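Local structure of pngf-ii (Elizabethkingia meningoseptica, 4R4X) at residues A[423-428]-A[528-533]; A[296-301]-A[382-387]; A[95-100]-A[149-154]. The protein acts as a peptide:N-glycosidase, an amidase-type hydrolase that probably cleaves N-linked glycans from the asparagine side chains of glycoproteins. One frame throughout, in Å; residues are numbered along the deposited sequence. Where two conformers were deposited one is given.

Contact 1. Residues A[423-428]-A[528-533]; sequences YITTGH and WNVSGV
CG of W528 stands anti to its own carbonyl carbon (chi1 -74°) and CG of Y423 anti to its backbone N (chi1 -179°), and from these starts each ring comes to lie against the other strand. The six-membered ring of W528 lies flat over G427, whose CA is 3.4 Å from that ring's centroid, a CH-pi contact. Glycine suits this place because a CB here would point to this face and run into the six-membered ring; without one, the indole settles onto bare backbone. At the ring's edge and in its plane, OG1 of T425 is 3.4 Å from CE3 of W528. T425 and V530 run side by side, and CG1 of V530 is 3.5 Å from OG1 of T425 and 3.7 Å from OH of Y423. A compact branched side chain fits here, its CG1 touching both hydroxyls. These hydroxyls find a polar partner in N442, while NE1 of W528 bonds to D435.

On the other face T426 crosses N529, its OG1 3.6 Å from CB of N529. That hydroxyl is also 2.8 Å from NE2 of H428, a hydrogen bond in which either atom could donate. Nearby, OG of S531 sits 3.7 Å from CB of I424 and is bonded to E298. Serine thus offers I424 a small neighbour and still reaches a carboxylate. Paired backbone bonds join I424 to S531 and T426 to N529, among them S531 N to I424 O at 2.9 Å.

The Y423–T425–V530 face turns toward strand 442-446 of another sheet, the I424–T426 face toward strand 297-303 of the same, curled sheet. Regular antiparallel pairing of strands 416-428 and 527-537 is consistent with the beta-sandwich jelly rolls of the PNGase F family.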
# COMPACT_ATOMS: atom_id res chain seq x y z
N TYR A 423 -6.88 -17.58 -5.63
CA TYR A 423 -7.44 -17.81 -6.95
C TYR A 423 -8.00 -16.50 -7.51
O TYR A 423 -8.89 -15.88 -6.90
CB TYR A 423 -8.55 -18.85 -6.87
CG TYR A 423 -9.22 -19.22 -8.18
CD1 TYR A 423 -8.53 -19.93 -9.15
CD2 TYR A 423 -10.55 -18.90 -8.42
CE1 TYR A 423 -9.15 -20.30 -10.34
CE2 TYR A 423 -11.19 -19.30 -9.58
CZ TYR A 423 -10.48 -19.99 -10.55
OH TYR A 423 -11.07 -20.35 -11.74
N ILE A 424 -7.43 -16.07 -8.62
CA ILE A 424 -7.87 -14.87 -9.35
C ILE A 424 -8.49 -15.30 -10.66
O ILE A 424 -7.82 -15.93 -11.47
CB ILE A 424 -6.71 -13.90 -9.62
CG1 ILE A 424 -6.01 -13.56 -8.31
CG2 ILE A 424 -7.22 -12.61 -10.27
CD1 ILE A 424 -4.77 -12.70 -8.47
N THR A 425 -9.75 -14.96 -10.87
CA THR A 425 -10.43 -15.34 -12.10
C THR A 425 -11.19 -14.19 -12.72
O THR A 425 -11.90 -13.45 -12.01
CB THR A 425 -11.40 -16.53 -11.88
OG1 THR A 425 -12.05 -16.83 -13.13
CG2 THR A 425 -12.47 -16.23 -10.79
N THR A 426 -11.04 -14.06 -14.05
CA THR A 426 -11.88 -13.17 -14.85
C THR A 426 -12.26 -13.83 -16.18
O THR A 426 -11.47 -14.55 -16.78
CB THR A 426 -11.24 -11.79 -15.10
OG1 THR A 426 -9.99 -11.91 -15.79
CG2 THR A 426 -11.03 -11.07 -13.80
N GLY A 427 -13.49 -13.56 -16.60
CA GLY A 427 -14.06 -14.11 -17.78
C GLY A 427 -14.09 -13.05 -18.87
O GLY A 427 -14.31 -11.86 -18.59
N HIS A 428 -13.82 -13.49 -20.09
CA HIS A 428 -13.68 -12.60 -21.26
C HIS A 428 -14.37 -13.15 -22.50
O HIS A 428 -14.67 -14.34 -22.58
CB HIS A 428 -12.20 -12.36 -21.54
CG HIS A 428 -11.48 -11.81 -20.37
ND1 HIS A 428 -11.41 -10.46 -20.12
CD2 HIS A 428 -10.89 -12.42 -19.31
CE1 HIS A 428 -10.79 -10.26 -18.98
NE2 HIS A 428 -10.47 -11.43 -18.46
N TRP A 528 -10.67 -17.42 -20.32
CA TRP A 528 -10.65 -17.20 -18.87
C TRP A 528 -9.22 -17.02 -18.36
O TRP A 528 -8.40 -17.93 -18.49
CB TRP A 528 -11.35 -18.34 -18.14
CG TRP A 528 -12.83 -18.26 -18.32
CD1 TRP A 528 -13.55 -18.63 -19.42
CD2 TRP A 528 -13.76 -17.68 -17.41
NE1 TRP A 528 -14.88 -18.32 -19.24
CE2 TRP A 528 -15.03 -17.75 -18.00
CE3 TRP A 528 -13.65 -17.14 -16.12
CZ2 TRP A 528 -16.18 -17.30 -17.35
CZ3 TRP A 528 -14.79 -16.68 -15.49
CH2 TRP A 528 -16.03 -16.75 -16.10
N ASN A 529 -8.95 -15.84 -17.79
CA ASN A 529 -7.68 -15.54 -17.15
C ASN A 529 -7.75 -15.98 -15.69
O ASN A 529 -8.44 -15.33 -14.88
CB ASN A 529 -7.39 -14.04 -17.20
CG ASN A 529 -7.01 -13.54 -18.57
OD1 ASN A 529 -6.24 -14.17 -19.29
ND2 ASN A 529 -7.48 -12.36 -18.89
N VAL A 530 -7.08 -17.08 -15.37
CA VAL A 530 -7.12 -17.64 -14.03
C VAL A 530 -5.71 -17.91 -13.50
O VAL A 530 -4.84 -18.46 -14.21
CB VAL A 530 -8.03 -18.89 -13.93
CG1 VAL A 530 -9.39 -18.64 -14.58
CG2 VAL A 530 -7.40 -20.10 -14.60
N SER A 531 -5.47 -17.48 -12.28
CA SER A 531 -4.24 -17.85 -11.58
C SER A 531 -4.52 -18.45 -10.21
O SER A 531 -5.50 -18.12 -9.53
CB SER A 531 -3.26 -16.68 -11.50
OG SER A 531 -3.65 -15.79 -10.49
N GLY A 532 -3.62 -19.35 -9.83
CA GLY A 532 -3.72 -20.08 -8.58
C GLY A 532 -2.38 -20.22 -7.92
O GLY A 532 -1.42 -20.69 -8.53
N VAL A 533 -2.30 -19.74 -6.69
CA VAL A 533 -1.13 -19.88 -5.88
C VAL A 533 -1.53 -20.66 -4.64
O VAL A 533 -2.50 -20.32 -3.96
CB VAL A 533 -0.57 -18.50 -5.49
CG1 VAL A 533 0.60 -18.64 -4.55
CG2 VAL A 533 -0.14 -17.76 -6.75

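Contact 2. Residues A[296-301]-A[382-387]; sequences FIELMR and VFNTTN
N384 meets F296 twice through one atom, at the Asx turn by which edge strand 378-384 passes into loop. Strands 378-384 and 297-303 are not neighbours in their antiparallel sheet and meet here largely through side chains. CG of N384 stands anti to its backbone N (chi1 -165°), and the amide is carried toward F296. Its ND2 donates to O of F296 over 3.0 Å, almost straight at 176°, and reaches that oxygen from above the carbonyl plane. The same nitrogen lies over one face of the F296 ring, 3.2 Å from CE1, with amide and ring planes 39° apart. Asparagine suits the spot because OD1 of N384 is used too, accepting from N of T386, which closes the turn and fixes which way round the amide sits.

The turn also presents T386 to E298. OG1 of T386 donates to OE2 of E298 over 2.9 Å, from above the carboxylate plane. A short hydroxyl fits where arginine takes the opposite face: R301 grips the carboxylate side-on, NE bonding OE2 and NH2 bonding OE1 (2.8 Å, a salt bridge), and OE2 thus accepts from two donors.

Farther out, S531 also holds E298, N529 O accepts from NH1 of R301, and F252 meets the F296 ring edge-to-face. Back at the F296 carbonyl, a water also bridges the segments, donating to O of F296 at 2.8 Å and to O of F383 at 3.1 Å.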
# COMPACT_ATOMS: atom_id res chain seq x y z
N PHE A 296 4.24 -17.46 -13.69
CA PHE A 296 4.39 -16.22 -12.94
C PHE A 296 3.26 -16.03 -11.91
O PHE A 296 2.22 -16.70 -11.98
CB PHE A 296 4.56 -15.00 -13.87
CG PHE A 296 3.31 -14.55 -14.55
CD1 PHE A 296 2.49 -13.59 -13.97
CD2 PHE A 296 2.96 -15.04 -15.80
CE1 PHE A 296 1.34 -13.15 -14.60
CE2 PHE A 296 1.82 -14.60 -16.46
CZ PHE A 296 1.00 -13.64 -15.86
N ILE A 297 3.52 -15.16 -10.93
CA ILE A 297 2.56 -14.80 -9.89
C ILE A 297 2.02 -13.40 -10.17
O ILE A 297 2.82 -12.44 -10.34
CB ILE A 297 3.21 -14.88 -8.52
CG1 ILE A 297 3.46 -16.36 -8.19
CG2 ILE A 297 2.37 -14.23 -7.40
CD1 ILE A 297 4.22 -16.55 -6.92
N GLU A 298 0.70 -13.30 -10.18
CA GLU A 298 0.00 -12.00 -10.26
C GLU A 298 -0.08 -11.35 -8.89
O GLU A 298 -0.79 -11.84 -7.99
CB GLU A 298 -1.43 -12.19 -10.77
CG GLU A 298 -1.51 -12.85 -12.09
CD GLU A 298 -2.93 -13.06 -12.58
OE1 GLU A 298 -3.79 -13.54 -11.80
OE2 GLU A 298 -3.19 -12.74 -13.75
N LEU A 299 0.67 -10.28 -8.66
CA LEU A 299 0.49 -9.52 -7.41
C LEU A 299 -0.90 -8.87 -7.38
O LEU A 299 -1.55 -8.87 -6.34
CB LEU A 299 1.54 -8.42 -7.24
CG LEU A 299 3.01 -8.83 -7.19
CD1 LEU A 299 3.84 -7.62 -6.76
CD2 LEU A 299 3.20 -10.00 -6.20
N MSE A 300 -1.33 -8.34 -8.52
CA MSE A 300 -2.58 -7.55 -8.63
C MSE A 300 -3.07 -7.66 -10.04
O MSE A 300 -2.34 -7.33 -10.97
CB MSE A 300 -2.32 -6.06 -8.31
CG MSE A 300 -3.53 -5.15 -8.53
SE MSE A 300 -3.02 -3.30 -9.02
CE MSE A 300 -1.49 -3.05 -7.81
N ARG A 301 -4.31 -8.13 -10.23
CA ARG A 301 -4.97 -8.13 -11.52
C ARG A 301 -5.90 -6.92 -11.53
O ARG A 301 -6.69 -6.73 -10.58
CB ARG A 301 -5.76 -9.43 -11.73
CG ARG A 301 -6.70 -9.44 -12.95
CD ARG A 301 -6.24 -10.27 -14.13
NE ARG A 301 -5.84 -11.64 -13.79
CZ ARG A 301 -6.62 -12.73 -13.76
NH1 ARG A 301 -7.91 -12.69 -14.03
NH2 ARG A 301 -6.07 -13.90 -13.40
N VAL A 382 0.94 -22.52 -8.91
CA VAL A 382 0.56 -23.79 -9.53
C VAL A 382 0.05 -23.62 -10.96
O VAL A 382 0.34 -24.44 -11.81
CB VAL A 382 -0.43 -24.59 -8.66
CG1 VAL A 382 0.28 -25.11 -7.42
CG2 VAL A 382 -1.62 -23.78 -8.25
N PHE A 383 -0.67 -22.52 -11.23
CA PHE A 383 -1.07 -22.23 -12.60
C PHE A 383 -1.28 -20.75 -12.80
O PHE A 383 -1.50 -19.99 -11.84
CB PHE A 383 -2.32 -23.00 -13.02
CG PHE A 383 -3.53 -22.74 -12.16
CD1 PHE A 383 -4.41 -21.74 -12.47
CD2 PHE A 383 -3.82 -23.58 -11.10
CE1 PHE A 383 -5.53 -21.51 -11.68
CE2 PHE A 383 -4.95 -23.38 -10.31
CZ PHE A 383 -5.79 -22.33 -10.60
N ASN A 384 -1.21 -20.35 -14.06
CA ASN A 384 -1.54 -18.99 -14.48
C ASN A 384 -1.83 -19.01 -15.97
O ASN A 384 -0.92 -19.22 -16.77
CB ASN A 384 -0.39 -18.04 -14.19
CG ASN A 384 -0.82 -16.59 -14.26
OD1 ASN A 384 -1.77 -16.22 -14.96
ND2 ASN A 384 -0.12 -15.75 -13.51
N THR A 385 -3.10 -18.85 -16.32
CA THR A 385 -3.51 -18.84 -17.71
C THR A 385 -3.46 -17.47 -18.34
O THR A 385 -3.60 -17.37 -19.54
CB THR A 385 -4.92 -19.41 -17.93
OG1 THR A 385 -5.91 -18.50 -17.42
CG2 THR A 385 -5.06 -20.79 -17.25
N THR A 386 -3.28 -16.43 -17.55
CA THR A 386 -3.29 -15.06 -18.07
C THR A 386 -2.14 -14.83 -19.06
O THR A 386 -0.96 -14.94 -18.69
CB THR A 386 -3.20 -14.04 -16.93
OG1 THR A 386 -4.25 -14.26 -15.97
CG2 THR A 386 -3.31 -12.60 -17.48
N ASN A 387 -2.47 -14.46 -20.29
CA ASN A 387 -1.41 -14.32 -21.30
C ASN A 387 -0.84 -12.90 -21.36
O ASN A 387 -1.15 -12.07 -22.25
CB ASN A 387 -1.82 -14.90 -22.65
CG ASN A 387 -3.01 -14.20 -23.26
OD1 ASN A 387 -3.93 -13.76 -22.56
ND2 ASN A 387 -3.00 -14.08 -24.59
O HOH W 1 0.38 -18.03 -10.31

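Contact 3. Residues A[95-100]-A[149-154]; sequences LGYNVK and TSVKKI
OH of Y97 is 2.6 Å from a water that donates in turn to O of V151 over 2.7 Å, a single-water bridge between two strands of the N-terminal domain. Tyrosine suits this partly exposed place, because its ring can pack while its hydroxyl bonds a water. L95 and G96 form the two-residue type I' turn of the hairpin joining strands 86-94 and 97-106. At the backbone angles of G96 a CB would jam against the carbonyl O of L95, which calls for glycine. The two segments meet by side chains and a water, with no direct hydrogen bond between them; strands 97-106 and 144-154 are linked through antiparallel neighbours 109-116 and 134-140, in a domain of the LolA/LolB clan.

Y97 and V151 reach toward each other tip to tip, CE2 of Y97 being 3.9 Å from CB of V151. L119 touches both side chains. V151 holds CG1 anti to its backbone N (chi1 177°), where it lies 3.9 Å from OH of Y97, and CG2 touches both Y97 and L95. L95 is long enough to bring CD1 within 4.0 Å of CG2 of V151. That same CD1 rests against the backbone at the T149–S150 bulge, 3.7 Å from N of S150.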
# COMPACT_ATOMS: atom_id res chain seq x y z
N LEU A 95 3.09 24.82 42.72
CA LEU A 95 4.48 24.70 43.16
C LEU A 95 5.04 25.99 43.72
O LEU A 95 6.22 26.30 43.53
CB LEU A 95 5.34 24.24 41.99
CG LEU A 95 4.90 22.90 41.39
CD1 LEU A 95 5.80 22.58 40.22
CD2 LEU A 95 4.89 21.75 42.40
N GLY A 96 4.19 26.74 44.40
CA GLY A 96 4.61 27.98 45.02
C GLY A 96 4.60 29.21 44.13
O GLY A 96 4.96 30.29 44.60
N TYR A 97 4.21 29.04 42.86
CA TYR A 97 4.14 30.14 41.88
C TYR A 97 2.71 30.65 41.67
O TYR A 97 1.78 29.86 41.53
CB TYR A 97 4.73 29.68 40.53
CG TYR A 97 6.18 29.27 40.64
CD1 TYR A 97 7.17 30.22 40.84
CD2 TYR A 97 6.55 27.93 40.61
CE1 TYR A 97 8.49 29.87 40.96
CE2 TYR A 97 7.89 27.57 40.75
CZ TYR A 97 8.84 28.55 40.93
OH TYR A 97 10.16 28.21 41.08
N ASN A 98 2.54 31.97 41.62
CA ASN A 98 1.22 32.54 41.35
C ASN A 98 0.78 32.26 39.92
O ASN A 98 1.56 32.48 39.00
CB ASN A 98 1.24 34.03 41.58
CG ASN A 98 1.47 34.38 43.03
OD1 ASN A 98 0.82 33.86 43.92
ND2 ASN A 98 2.43 35.24 43.27
N VAL A 99 -0.45 31.76 39.76
CA VAL A 99 -1.00 31.39 38.46
C VAL A 99 -2.35 32.05 38.22
O VAL A 99 -3.11 32.33 39.18
CB VAL A 99 -1.12 29.86 38.26
CG1 VAL A 99 0.27 29.21 38.22
CG2 VAL A 99 -1.97 29.21 39.35
N LYS A 100 -2.62 32.31 36.94
CA LYS A 100 -3.91 32.77 36.43
C LYS A 100 -4.39 31.73 35.45
O LYS A 100 -3.61 31.05 34.80
CB LYS A 100 -3.75 34.10 35.69
CG LYS A 100 -3.45 35.29 36.59
CD LYS A 100 -3.08 36.55 35.82
CE LYS A 100 -4.21 37.09 34.95
NZ LYS A 100 -5.49 37.30 35.68
N THR A 149 5.36 19.11 38.10
CA THR A 149 5.74 18.49 39.38
C THR A 149 7.04 19.09 39.94
O THR A 149 7.30 18.98 41.12
CB THR A 149 5.93 16.97 39.21
OG1 THR A 149 6.70 16.73 38.05
CG2 THR A 149 4.60 16.28 39.05
N SER A 150 7.85 19.71 39.09
CA SER A 150 9.03 20.43 39.57
C SER A 150 9.43 21.52 38.61
O SER A 150 9.22 21.39 37.40
CB SER A 150 10.21 19.47 39.80
OG SER A 150 10.51 18.77 38.62
N VAL A 151 9.98 22.59 39.17
CA VAL A 151 10.57 23.68 38.43
C VAL A 151 11.96 23.89 39.06
O VAL A 151 12.04 24.24 40.23
CB VAL A 151 9.74 24.98 38.56
CG1 VAL A 151 10.42 26.14 37.84
CG2 VAL A 151 8.33 24.76 38.01
N LYS A 152 13.02 23.65 38.29
CA LYS A 152 14.40 23.76 38.80
C LYS A 152 15.25 24.66 37.94
O LYS A 152 15.12 24.65 36.71
CB LYS A 152 15.10 22.40 38.83
CG LYS A 152 14.28 21.19 39.19
CD LYS A 152 15.17 19.96 39.00
CE LYS A 152 14.40 18.64 39.09
NZ LYS A 152 14.19 18.23 40.50
N LYS A 153 16.16 25.40 38.58
CA LYS A 153 17.18 26.19 37.91
C LYS A 153 18.27 25.29 37.35
O LYS A 153 18.70 24.36 38.02
CB LYS A 153 17.83 27.16 38.90
CG LYS A 153 16.91 28.25 39.38
CD LYS A 153 17.62 29.26 40.28
CE LYS A 153 16.58 30.04 41.08
NZ LYS A 153 17.13 31.28 41.67
N ILE A 154 18.75 25.59 36.14
CA ILE A 154 19.89 24.87 35.57
C ILE A 154 20.86 25.84 34.92
O ILE A 154 20.51 26.99 34.65
CB ILE A 154 19.47 23.77 34.57
CG1 ILE A 154 18.76 24.35 33.35
CG2 ILE A 154 18.57 22.75 35.26
CD1 ILE A 154 18.45 23.34 32.27
O HOH W 2 10.86 25.90 41.93

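Along the chain contact 3 comes first, then contact 2, then contact 1, each closing before the next opens. Contacts 1 and 2 have centres about 8 Å apart and share one antiparallel sheet, in which strands 527-537 and 378-384 are neighbours. They touch directly: V530 N to T385 OG1 is 2.8 Å, a probable hydrogen bond. The serine–glutamate bond between S531 and E298 ties strand 297-303, from the N-terminal part of the PNGase F-like region, to strand 527-537, largely in its C-terminal part. Contact 3 lies in the separate N-terminal domain, its centre about 70 Å from that of contact 1 and 67 Å from that of contact 2, across the chain's centre, which marks an elongated molecule.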